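Long-range contacts in 47 KDA membrane antigen (Treponema pallidum, PDB 1O75), which binds penicillin and shows zinc-stimulated carboxypeptidase activity on synthetic depsipeptides, possibly lowering the cross-linking of peptidoglycan: residues D228-S232 with D328-L332; K346-G351 with S380-L386; T357-A361 with R401-F405. The protein carries 2 engineered substitutions. The contacts are given in a common frame with arbitrary orientation. Numbering follows the deposited sequence.

Contact 1: residues D228-S232 with D328-L332; sequences DAEAS and DVRFL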
ATOM      1  N   ASP B 228     -10.276 -17.300  -6.561  1.00 32.00           N
ATOM      2  CA  ASP B 228     -10.760 -18.143  -5.469  1.00 31.09           C
ATOM      3  C   ASP B 228      -9.746 -18.048  -4.334  1.00 30.43           C
ATOM      4  O   ASP B 228     -10.091 -18.090  -3.146  1.00 31.27           O
ATOM      5  CB  ASP B 228     -10.874 -19.598  -5.940  1.00 31.82           C
ATOM      6  CG  ASP B 228     -12.122 -19.816  -6.759  1.00 31.79           C
ATOM      7  OD1 ASP B 228     -13.136 -19.190  -6.385  1.00 36.65           O
ATOM      8  OD2 ASP B 228     -12.093 -20.574  -7.747  1.00 29.82           O
ATOM      9  N   ALA B 229      -8.478 -17.912  -4.716  1.00 27.11           N
ATOM     10  CA  ALA B 229      -7.402 -17.802  -3.745  1.00 26.76           C
ATOM     11  C   ALA B 229      -6.234 -17.095  -4.396  1.00 25.84           C
ATOM     12  O   ALA B 229      -6.063 -17.149  -5.608  1.00 24.03           O
ATOM     13  CB  ALA B 229      -6.968 -19.207  -3.257  1.00 27.79           C
ATOM     14  N   GLU B 230      -5.411 -16.463  -3.577  1.00 27.19           N
ATOM     15  CA  GLU B 230      -4.290 -15.724  -4.101  1.00 30.82           C
ATOM     16  C   GLU B 230      -3.115 -15.773  -3.143  1.00 29.81           C
ATOM     17  O   GLU B 230      -3.306 -15.835  -1.927  1.00 31.12           O
ATOM     18  CB  GLU B 230      -4.752 -14.286  -4.355  1.00 35.58           C
ATOM     19  CG  GLU B 230      -3.659 -13.316  -4.711  1.00 49.24           C
ATOM     20  CD  GLU B 230      -3.013 -12.685  -3.476  1.00 57.10           C
ATOM     21  OE1 GLU B 230      -2.152 -11.786  -3.643  1.00 63.09           O
ATOM     22  OE2 GLU B 230      -3.362 -13.084  -2.338  1.00 61.34           O
ATOM     23  N   ALA B 231      -1.903 -15.767  -3.690  1.00 26.57           N
ATOM     24  CA  ALA B 231      -0.706 -15.791  -2.859  1.00 28.54           C
ATOM     25  C   ALA B 231       0.104 -14.555  -3.180  1.00 28.88           C
ATOM     26  O   ALA B 231       0.253 -14.192  -4.352  1.00 27.98           O
ATOM     27  CB  ALA B 231       0.132 -17.055  -3.145  1.00 28.47           C
ATOM     28  N   SER B 232       0.597 -13.898  -2.138  1.00 29.03           N
ATOM     29  CA  SER B 232       1.408 -12.704  -2.278  1.00 31.61           C
ATOM     30  C   SER B 232       2.818 -13.085  -1.886  1.00 30.81           C
ATOM     31  O   SER B 232       3.101 -13.306  -0.705  1.00 30.88           O
ATOM     32  CB  SER B 232       0.910 -11.602  -1.340  1.00 35.43           C
ATOM     33  OG  SER B 232      -0.282 -11.049  -1.851  1.00 47.38           O
ATOM     34  N   ASP B 328       5.927 -22.414  -1.822  1.00 23.94           N
ATOM     35  CA  ASP B 328       4.876 -23.366  -1.506  1.00 25.71           C
ATOM     36  C   ASP B 328       3.786 -22.662  -0.684  1.00 27.88           C
ATOM     37  O   ASP B 328       4.085 -21.930   0.269  1.00 28.27           O
ATOM     38  CB  ASP B 328       5.440 -24.548  -0.711  1.00 26.33           C
ATOM     39  CG  ASP B 328       6.340 -25.461  -1.566  1.00 28.14           C
ATOM     40  OD1 ASP B 328       6.342 -25.305  -2.802  1.00 28.13           O
ATOM     41  OD2 ASP B 328       7.028 -26.340  -1.000  1.00 31.03           O
ATOM     42  N   VAL B 329       2.532 -22.887  -1.050  1.00 25.87           N
ATOM     43  CA  VAL B 329       1.427 -22.259  -0.341  1.00 26.76           C
ATOM     44  C   VAL B 329       0.244 -23.207  -0.283  1.00 26.61           C
ATOM     45  O   VAL B 329       0.104 -24.093  -1.120  1.00 28.12           O
ATOM     46  CB  VAL B 329       0.995 -20.937  -1.054  1.00 28.25           C
ATOM     47  CG1 VAL B 329       0.439 -21.234  -2.456  1.00 27.36           C
ATOM     48  CG2 VAL B 329      -0.071 -20.260  -0.242  1.00 34.48           C
ATOM     49  N   ARG B 330      -0.614 -23.027   0.705  1.00 27.12           N
ATOM     50  CA  ARG B 330      -1.791 -23.882   0.821  1.00 27.64           C
ATOM     51  C   ARG B 330      -3.064 -23.039   0.754  1.00 27.92           C
ATOM     52  O   ARG B 330      -3.160 -22.011   1.422  1.00 28.12           O
ATOM     53  CB  ARG B 330      -1.771 -24.655   2.147  1.00 28.19           C
ATOM     54  CG  ARG B 330      -2.974 -25.617   2.288  1.00 32.67           C
ATOM     55  CD  ARG B 330      -3.135 -26.123   3.719  1.00 33.34           C
ATOM     56  NE  ARG B 330      -4.405 -26.832   3.866  1.00 37.40           N
ATOM     57  CZ  ARG B 330      -4.891 -27.236   5.036  1.00 38.84           C
ATOM     58  NH1 ARG B 330      -4.215 -26.993   6.150  1.00 36.08           N
ATOM     59  NH2 ARG B 330      -6.036 -27.896   5.086  1.00 40.17           N
ATOM     60  N   PHE B 331      -4.017 -23.451  -0.074  1.00 28.89           N
ATOM     61  CA  PHE B 331      -5.284 -22.733  -0.156  1.00 30.31           C
ATOM     62  C   PHE B 331      -6.333 -23.622   0.537  1.00 31.84           C
ATOM     63  O   PHE B 331      -6.538 -24.766   0.162  1.00 30.75           O
ATOM     64  CB  PHE B 331      -5.675 -22.454  -1.608  1.00 28.37           C
ATOM     65  CG  PHE B 331      -4.692 -21.572  -2.351  1.00 28.20           C
ATOM     66  CD1 PHE B 331      -4.101 -20.480  -1.719  1.00 30.58           C
ATOM     67  CD2 PHE B 331      -4.413 -21.805  -3.708  1.00 28.24           C
ATOM     68  CE1 PHE B 331      -3.238 -19.616  -2.423  1.00 30.64           C
ATOM     69  CE2 PHE B 331      -3.557 -20.955  -4.430  1.00 31.50           C
ATOM     70  CZ  PHE B 331      -2.967 -19.854  -3.780  1.00 30.43           C
ATOM     71  N   LEU B 332      -6.973 -23.069   1.560  1.00 35.29           N
ATOM     72  CA  LEU B 332      -7.967 -23.779   2.353  1.00 37.26           C
ATOM     73  C   LEU B 332      -9.278 -24.060   1.644  1.00 39.28           C
ATOM     74  O   LEU B 332      -9.638 -23.375   0.687  1.00 37.90           O
ATOM     75  CB  LEU B 332      -8.247 -22.990   3.639  1.00 37.36           C
ATOM     76  CG  LEU B 332      -7.023 -22.915   4.556  1.00 38.63           C
ATOM     77  CD1 LEU B 332      -7.228 -21.851   5.613  1.00 38.52           C
ATOM     78  CD2 LEU B 332      -6.775 -24.299   5.194  1.00 37.63           C
TER

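Contact 2: residues K346-G351 with S380-L386; sequences KVLTIG and SLGQNVL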
ATOM      1  N   LYS B 346     -22.551  -2.112  19.737  1.00 75.92           N
ATOM      2  CA  LYS B 346     -21.164  -2.557  19.826  1.00 77.09           C
ATOM      3  C   LYS B 346     -21.160  -4.083  19.834  1.00 77.24           C
ATOM      4  O   LYS B 346     -20.222  -4.713  20.325  1.00 78.01           O
ATOM      5  CB  LYS B 346     -20.519  -2.043  21.119  1.00 77.02           C
ATOM      6  CG  LYS B 346     -20.521  -0.530  21.271  1.00 78.22           C
ATOM      7  CD  LYS B 346     -19.768  -0.100  22.525  1.00 78.58           C
ATOM      8  CE  LYS B 346     -19.711   1.417  22.643  1.00 79.06           C
ATOM      9  NZ  LYS B 346     -19.069   1.880  23.905  1.00 79.62           N
ATOM     10  N   VAL B 347     -22.209  -4.671  19.272  1.00 77.64           N
ATOM     11  CA  VAL B 347     -22.345  -6.120  19.263  1.00 77.95           C
ATOM     12  C   VAL B 347     -22.373  -6.777  17.889  1.00 78.23           C
ATOM     13  O   VAL B 347     -23.124  -6.374  17.002  1.00 78.77           O
ATOM     14  CB  VAL B 347     -23.630  -6.539  20.005  1.00 77.97           C
ATOM     15  CG1 VAL B 347     -23.670  -8.054  20.173  1.00 77.71           C
ATOM     16  CG2 VAL B 347     -23.699  -5.833  21.350  1.00 78.44           C
ATOM     17  N   LEU B 348     -21.549  -7.807  17.737  1.00 78.77           N
ATOM     18  CA  LEU B 348     -21.474  -8.576  16.501  1.00 78.35           C
ATOM     19  C   LEU B 348     -22.055  -9.952  16.820  1.00 78.01           C
ATOM     20  O   LEU B 348     -21.523 -10.686  17.654  1.00 77.12           O
ATOM     21  CB  LEU B 348     -20.013  -8.692  16.038  1.00 78.41           C
ATOM     22  CG  LEU B 348     -19.628  -9.744  14.989  1.00 78.41           C
ATOM     23  CD1 LEU B 348     -20.589  -9.715  13.820  1.00 78.22           C
ATOM     24  CD2 LEU B 348     -18.201  -9.482  14.524  1.00 78.58           C
ATOM     25  N   THR B 349     -23.161 -10.293  16.169  1.00 78.40           N
ATOM     26  CA  THR B 349     -23.807 -11.574  16.416  1.00 79.05           C
ATOM     27  C   THR B 349     -23.508 -12.601  15.329  1.00 79.55           C
ATOM     28  O   THR B 349     -23.821 -12.394  14.156  1.00 79.49           O
ATOM     29  CB  THR B 349     -25.338 -11.401  16.555  1.00 79.13           C
ATOM     30  OG1 THR B 349     -25.622 -10.577  17.694  1.00 79.02           O
ATOM     31  CG2 THR B 349     -26.017 -12.751  16.736  1.00 78.65           C
ATOM     32  N   ILE B 350     -22.908 -13.714  15.737  1.00 80.33           N
ATOM     33  CA  ILE B 350     -22.553 -14.789  14.818  1.00 81.29           C
ATOM     34  C   ILE B 350     -23.325 -16.077  15.084  1.00 81.77           C
ATOM     35  O   ILE B 350     -23.271 -16.638  16.179  1.00 81.11           O
ATOM     36  CB  ILE B 350     -21.043 -15.097  14.888  1.00 81.11           C
ATOM     37  CG1 ILE B 350     -20.256 -13.934  14.290  1.00 81.07           C
ATOM     38  CG2 ILE B 350     -20.734 -16.385  14.151  1.00 81.45           C
ATOM     39  CD1 ILE B 350     -18.792 -14.214  14.125  1.00 81.19           C
ATOM     40  N   GLY B 351     -24.037 -16.544  14.066  1.00 82.67           N
ATOM     41  CA  GLY B 351     -24.801 -17.766  14.200  1.00 84.37           C
ATOM     42  C   GLY B 351     -24.816 -18.524  12.890  1.00 85.35           C
ATOM     43  O   GLY B 351     -24.221 -18.080  11.912  1.00 85.19           O
ATOM     44  N   SER B 380     -16.292 -15.639  18.581  1.00 71.62           N
ATOM     45  CA  SER B 380     -16.889 -16.941  18.847  1.00 72.95           C
ATOM     46  C   SER B 380     -18.354 -16.900  18.430  1.00 74.05           C
ATOM     47  O   SER B 380     -18.867 -15.858  18.014  1.00 74.27           O
ATOM     48  CB  SER B 380     -16.790 -17.274  20.337  1.00 72.69           C
ATOM     49  OG  SER B 380     -15.447 -17.179  20.781  1.00 72.97           O
ATOM     50  N   LEU B 381     -19.023 -18.042  18.546  1.00 75.21           N
ATOM     51  CA  LEU B 381     -20.429 -18.155  18.185  1.00 76.21           C
ATOM     52  C   LEU B 381     -21.306 -17.355  19.158  1.00 77.02           C
ATOM     53  O   LEU B 381     -21.013 -17.279  20.356  1.00 77.61           O
ATOM     54  CB  LEU B 381     -20.827 -19.634  18.185  1.00 75.82           C
ATOM     55  CG  LEU B 381     -22.238 -20.046  17.771  1.00 76.54           C
ATOM     56  CD1 LEU B 381     -22.565 -19.536  16.371  1.00 75.96           C
ATOM     57  CD2 LEU B 381     -22.325 -21.563  17.823  1.00 76.23           C
ATOM     58  N   GLY B 382     -22.370 -16.748  18.639  1.00 77.59           N
ATOM     59  CA  GLY B 382     -23.265 -15.971  19.482  1.00 78.22           C
ATOM     60  C   GLY B 382     -23.135 -14.460  19.356  1.00 78.91           C
ATOM     61  O   GLY B 382     -23.237 -13.901  18.264  1.00 79.63           O
ATOM     62  N   GLN B 383     -22.915 -13.791  20.484  1.00 78.64           N
ATOM     63  CA  GLN B 383     -22.781 -12.338  20.497  1.00 78.63           C
ATOM     64  C   GLN B 383     -21.358 -11.920  20.861  1.00 77.51           C
ATOM     65  O   GLN B 383     -20.723 -12.523  21.726  1.00 76.91           O
ATOM     66  CB  GLN B 383     -23.779 -11.735  21.488  1.00 80.06           C
ATOM     67  CG  GLN B 383     -25.234 -12.057  21.160  1.00 82.50           C
ATOM     68  CD  GLN B 383     -26.206 -11.522  22.205  1.00 84.36           C
ATOM     69  OE1 GLN B 383     -26.213 -10.327  22.505  1.00 84.46           O
ATOM     70  NE2 GLN B 383     -27.033 -12.406  22.759  1.00 84.75           N
ATOM     71  N   ASN B 384     -20.862 -10.883  20.195  1.00 76.38           N
ATOM     72  CA  ASN B 384     -19.507 -10.399  20.429  1.00 75.18           C
ATOM     73  C   ASN B 384     -19.456  -8.878  20.577  1.00 75.50           C
ATOM     74  O   ASN B 384     -19.607  -8.149  19.597  1.00 75.64           O
ATOM     75  CB  ASN B 384     -18.610 -10.821  19.262  1.00 73.32           C
ATOM     76  CG  ASN B 384     -18.647 -12.318  19.005  1.00 71.83           C
ATOM     77  OD1 ASN B 384     -17.808 -13.070  19.509  1.00 71.05           O
ATOM     78  ND2 ASN B 384     -19.630 -12.760  18.226  1.00 70.51           N
ATOM     79  N   VAL B 385     -19.247  -8.405  21.802  1.00 75.83           N
ATOM     80  CA  VAL B 385     -19.159  -6.969  22.053  1.00 75.88           C
ATOM     81  C   VAL B 385     -17.765  -6.535  21.613  1.00 76.00           C
ATOM     82  O   VAL B 385     -16.764  -7.148  21.998  1.00 75.38           O
ATOM     83  CB  VAL B 385     -19.359  -6.642  23.558  1.00 76.40           C
ATOM     84  CG1 VAL B 385     -19.279  -5.134  23.784  1.00 75.59           C
ATOM     85  CG2 VAL B 385     -20.708  -7.183  24.032  1.00 75.49           C
ATOM     86  N   LEU B 386     -17.699  -5.478  20.809  1.00 75.69           N
ATOM     87  CA  LEU B 386     -16.418  -5.009  20.293  1.00 75.41           C
ATOM     88  C   LEU B 386     -16.095  -3.539  20.587  1.00 75.65           C
ATOM     89  O   LEU B 386     -16.969  -2.759  20.979  1.00 75.07           O
ATOM     90  CB  LEU B 386     -16.371  -5.257  18.780  1.00 74.32           C
ATOM     91  CG  LEU B 386     -16.609  -6.702  18.325  1.00 73.53           C
ATOM     92  CD1 LEU B 386     -16.892  -6.742  16.830  1.00 72.92           C
ATOM     93  CD2 LEU B 386     -15.397  -7.550  18.670  1.00 73.37           C
TER

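Contact 3: residues T357-A361 with R401-F405; sequences TLMDA and RFKEF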
ATOM      1  N   THR B 357     -16.093 -24.981  14.062  1.00 80.20           N
ATOM      2  CA  THR B 357     -15.804 -24.245  12.838  1.00 79.16           C
ATOM      3  C   THR B 357     -15.373 -22.802  13.129  1.00 78.20           C
ATOM      4  O   THR B 357     -14.634 -22.197  12.348  1.00 77.63           O
ATOM      5  CB  THR B 357     -17.035 -24.248  11.899  1.00 79.36           C
ATOM      6  OG1 THR B 357     -16.684 -23.689  10.627  1.00 79.85           O
ATOM      7  CG2 THR B 357     -18.152 -23.434  12.493  1.00 80.50           C
ATOM      8  N   LEU B 358     -15.819 -22.259  14.261  1.00 77.51           N
ATOM      9  CA  LEU B 358     -15.470 -20.887  14.635  1.00 76.12           C
ATOM     10  C   LEU B 358     -14.287 -20.803  15.600  1.00 75.56           C
ATOM     11  O   LEU B 358     -14.066 -19.774  16.239  1.00 75.06           O
ATOM     12  CB  LEU B 358     -16.689 -20.176  15.240  1.00 74.98           C
ATOM     13  CG  LEU B 358     -17.904 -20.039  14.315  1.00 74.69           C
ATOM     14  CD1 LEU B 358     -19.014 -19.294  15.029  1.00 74.97           C
ATOM     15  CD2 LEU B 358     -17.508 -19.301  13.042  1.00 74.75           C
ATOM     16  N   MET B 359     -13.525 -21.889  15.694  1.00 75.82           N
ATOM     17  CA  MET B 359     -12.353 -21.939  16.566  1.00 75.86           C
ATOM     18  C   MET B 359     -11.247 -21.073  15.984  1.00 74.05           C
ATOM     19  O   MET B 359     -10.958 -21.141  14.790  1.00 73.76           O
ATOM     20  CB  MET B 359     -11.835 -23.380  16.695  1.00 79.82           C
ATOM     21  CG  MET B 359     -12.762 -24.351  17.424  1.00 83.78           C
ATOM     22  SD  MET B 359     -12.841 -24.068  19.210  1.00 88.50           S
ATOM     23  CE  MET B 359     -11.296 -24.845  19.728  1.00 86.99           C
ATOM     24  N   ASP B 360     -10.623 -20.260  16.827  1.00 71.94           N
ATOM     25  CA  ASP B 360      -9.542 -19.399  16.368  1.00 70.55           C
ATOM     26  C   ASP B 360      -9.987 -18.483  15.220  1.00 67.81           C
ATOM     27  O   ASP B 360      -9.159 -18.010  14.442  1.00 66.80           O
ATOM     28  CB  ASP B 360      -8.356 -20.255  15.908  1.00 72.66           C
ATOM     29  CG  ASP B 360      -7.710 -21.031  17.047  1.00 75.10           C
ATOM     30  OD1 ASP B 360      -6.878 -20.442  17.777  1.00 75.21           O
ATOM     31  OD2 ASP B 360      -8.039 -22.229  17.214  1.00 76.20           O
ATOM     32  N   ALA B 361     -11.291 -18.243  15.109  1.00 64.67           N
ATOM     33  CA  ALA B 361     -11.806 -17.371  14.063  1.00 62.19           C
ATOM     34  C   ALA B 361     -11.553 -15.917  14.441  1.00 61.19           C
ATOM     35  O   ALA B 361     -11.414 -15.586  15.619  1.00 60.72           O
ATOM     36  CB  ALA B 361     -13.287 -17.605  13.865  1.00 61.19           C
ATOM     37  N   ARG B 401     -12.270 -14.797   9.106  1.00 45.17           N
ATOM     38  CA  ARG B 401     -11.191 -15.709   8.766  1.00 46.51           C
ATOM     39  C   ARG B 401     -11.303 -16.948   9.650  1.00 47.41           C
ATOM     40  O   ARG B 401     -11.301 -16.846  10.879  1.00 47.64           O
ATOM     41  CB  ARG B 401      -9.832 -15.038   8.979  1.00 46.38           C
ATOM     42  CG  ARG B 401      -9.478 -14.025   7.898  1.00 46.97           C
ATOM     43  CD  ARG B 401      -8.086 -13.468   8.104  1.00 47.60           C
ATOM     44  NE  ARG B 401      -8.023 -12.546   9.232  1.00 46.69           N
ATOM     45  CZ  ARG B 401      -8.460 -11.288   9.206  1.00 46.73           C
ATOM     46  NH1 ARG B 401      -8.995 -10.785   8.100  1.00 44.22           N
ATOM     47  NH2 ARG B 401      -8.368 -10.535  10.296  1.00 44.58           N
ATOM     48  N   PHE B 402     -11.432 -18.112   9.024  1.00 47.86           N
ATOM     49  CA  PHE B 402     -11.517 -19.358   9.776  1.00 48.36           C
ATOM     50  C   PHE B 402     -10.140 -20.004   9.820  1.00 49.63           C
ATOM     51  O   PHE B 402      -9.227 -19.623   9.082  1.00 49.46           O
ATOM     52  CB  PHE B 402     -12.496 -20.333   9.125  1.00 46.57           C
ATOM     53  CG  PHE B 402     -13.840 -19.741   8.830  1.00 47.36           C
ATOM     54  CD1 PHE B 402     -14.130 -19.240   7.565  1.00 47.19           C
ATOM     55  CD2 PHE B 402     -14.829 -19.705   9.811  1.00 48.41           C
ATOM     56  CE1 PHE B 402     -15.387 -18.717   7.275  1.00 47.88           C
ATOM     57  CE2 PHE B 402     -16.091 -19.181   9.535  1.00 48.17           C
ATOM     58  CZ  PHE B 402     -16.373 -18.687   8.264  1.00 49.08           C
ATOM     59  N   LYS B 403      -9.998 -20.993  10.686  1.00 50.14           N
ATOM     60  CA  LYS B 403      -8.742 -21.695  10.835  1.00 52.37           C
ATOM     61  C   LYS B 403      -8.550 -22.751   9.746  1.00 50.66           C
ATOM     62  O   LYS B 403      -7.449 -22.921   9.225  1.00 51.23           O
ATOM     63  CB  LYS B 403      -8.702 -22.370  12.204  1.00 55.30           C
ATOM     64  CG  LYS B 403      -7.331 -22.848  12.638  1.00 59.85           C
ATOM     65  CD  LYS B 403      -7.462 -23.635  13.936  1.00 64.28           C
ATOM     66  CE  LYS B 403      -6.122 -23.870  14.600  1.00 66.13           C
ATOM     67  NZ  LYS B 403      -6.313 -24.595  15.887  1.00 67.47           N
ATOM     68  N   GLU B 404      -9.624 -23.457   9.407  1.00 49.83           N
ATOM     69  CA  GLU B 404      -9.560 -24.521   8.409  1.00 48.38           C
ATOM     70  C   GLU B 404     -10.271 -24.234   7.096  1.00 44.97           C
ATOM     71  O   GLU B 404     -10.387 -25.124   6.265  1.00 44.41           O
ATOM     72  CB  GLU B 404     -10.135 -25.822   8.990  1.00 52.32           C
ATOM     73  CG  GLU B 404      -9.342 -26.419  10.146  1.00 57.78           C
ATOM     74  CD  GLU B 404      -7.891 -26.702   9.776  1.00 62.40           C
ATOM     75  OE1 GLU B 404      -7.644 -27.345   8.722  1.00 63.24           O
ATOM     76  OE2 GLU B 404      -6.996 -26.280  10.548  1.00 64.85           O
ATOM     77  N   PHE B 405     -10.752 -23.011   6.906  1.00 42.51           N
ATOM     78  CA  PHE B 405     -11.458 -22.669   5.675  1.00 41.93           C
ATOM     79  C   PHE B 405     -11.069 -21.304   5.132  1.00 40.49           C
ATOM     80  O   PHE B 405     -10.568 -20.457   5.868  1.00 39.14           O
ATOM     81  CB  PHE B 405     -12.975 -22.663   5.900  1.00 44.65           C
ATOM     82  CG  PHE B 405     -13.524 -23.963   6.408  1.00 45.11           C
ATOM     83  CD1 PHE B 405     -13.545 -24.236   7.771  1.00 46.78           C
ATOM     84  CD2 PHE B 405     -14.023 -24.906   5.525  1.00 46.25           C
ATOM     85  CE1 PHE B 405     -14.065 -25.440   8.251  1.00 48.92           C
ATOM     86  CE2 PHE B 405     -14.544 -26.111   5.984  1.00 46.81           C
ATOM     87  CZ  PHE B 405     -14.566 -26.379   7.357  1.00 49.21           C
TER
HETATM   88  O   HOH W   1     -11.883 -23.359  10.955  1.00 48.89           O

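Contact 1: residues D228-S232 with D328-L332
Strand 229-232 and strand 328-331 run nearly antiparallel, at 152° between their N-to-C directions, but their axes come no closer than 8.1 Å. That spacing exceeds the distance between neighbours in one sheet, and no hydrogen bond joins the two segments. The nearest CA pairs, Ala-229 with Phe-331 at 6.5 Å and Ala-231 with Val-329 at 7.3 Å, therefore mark packing between two sheets. At the start of the strand, Asp-228 and Ala-229 together face Ile-298 of strand 293-298, a classic beta bulge within the sheet of strand 229-237. The CA-to-CB bonds of Ala-229, Ala-231, Val-329 and Phe-331 all point toward the other segment, whereas that of Glu-230 points away. Phe-331 dominates the interface: Ala-229 CB sits 3.5 Å from its ring centroid and 16° off the ring normal, a CH-pi contact over one face. Further along the strand, Ala-231 CB meets Phe-331 CZ at 4.2 Å and Val-329 CG1 also at 4.2 Å. The two short alanine side chains let the ring reach close to the opposing backbone, with Phe-331 CE1 3.8 Å from Glu-230 O. Phe-331 also lines a xenon site with Tyr-260, Cys-296 and Gly-297. Two four-stranded antiparallel sheets meeting through buried apolar side chains make this the core of a beta sandwich, consistent with membership of the E-set clan.

Contact 2: residues K346-G351 with S380-L386
Ile-350 loses the most surface to the contact, 69 Å², and its backbone bonds twice with Gly-382: Ile-350 N to Gly-382 O and Gly-382 N to Ile-350 O, each 2.6 Å. Beside it Leu-381 folds its end inward, so that Leu-381 CD1 lies 3.0 Å from Ile-350 O and 4.3 Å from Ile-350 CG2. Gly-382 has phi/psi of 105/-125, where a CB would jam against the preceding carbonyl. Leu-348, with 65 Å² covered, pairs with Asn-384. Leu-348 N donates to Asn-384 O at 2.7 Å; the return bond from Asn-384 N to Leu-348 O is 2.6 Å but weak at 129°, and Asn-384 ND2 reaches the same Leu-348 O at 2.9 Å. These pairs belong to an antiparallel three-stranded sheet, with strand 347-351 between strands 340-344 and 382-385 and the axes of strands 347-351 and 382-385 4.3 Å apart at 157°. Asn-384 also accepts from its own segment, Ser-380 N to Asn-384 OD1 at 3.1 Å. Leu-386, with 60 Å² covered, sends Leu-386 CD1 to within 3.8 Å of Leu-348 CB, while Leu-386 N donates to Lys-346 O at 2.7 Å. Beyond the sheet, Leu-386 touches Val-374 and Gln-377 of strand 372-378.

Contact 3: residues T357-A361 with R401-F405
The charged part of the contact is one salt bridge, also a hydrogen bond, in which Lys-403 NZ donates to Asp-360 OD2 at 3.2 Å. Asp-360 is the third residue of a type II beta turn running from Leu-358 to Ala-361; its phi/psi of 57/22 and those of Met-359, -72/134, define the type, and the closing bond from Ala-361 N to Leu-358 O is weak at 3.4 Å. At this turn the CA-to-CB bond of Asp-360 points toward 401-405, as that of Lys-403 points toward the turn. The guanidinium of Arg-401 is engaged elsewhere, in salt bridges with Asp-364, Glu-399 and Asp-376.

Backbone and solvent supply a second group. Water 1 donates to Thr-357 O at 3.3 Å and accepts from Glu-404 N at 2.7 Å, bridging the two loops. Ala-361 CA makes a CA-H...O contact with Arg-401 O at 3.3 Å, beside the strand pair in which Arg-401 bonds to Ala-362.

Aromatic packing forms the third. Leu-358 CD2 meets Phe-402 CE2 at 3.8 Å, at the ring edge, and Thr-357 OG1 lies 3.9 Å from Phe-405 CE1. Both phenylalanine rings also meet Tyr-335, Phe-405 edge-to-face.

Taken together, the chemistry implies that the two loops are held by unlike means: the ion pair joins two exposed residues, Asp-360 and Lys-403, while buried Leu-358 and Phe-402 meet through apolar contact, with the water bridge and the CA-H...O contact as further links.

In the fold
Following the chain, contact 1 comes first: it closes a loop of 95 residues by bringing strand 325-331 over strand 229-237, facing sheets of one domain. Contacts 2 and 3 lie wholly after it, closing loops of 28 and 39 residues, and cross each other, since 346-351 and 357-361 both precede 380-386, which in turn precedes 401-405. Contact 2 joins strands within a sheet, and contact 3 joins loops ahead of strands 362-367 and 408-412. Leu-358 CD1 touches Ile-350 CG2 at 3.5 Å, linking these two contacts. Contact 1 reaches contact 3 through Leu-332 CB, 3.6 Å from Phe-405 C, so the loop 401-405 packs against Leu-332, just beyond strand 325-331.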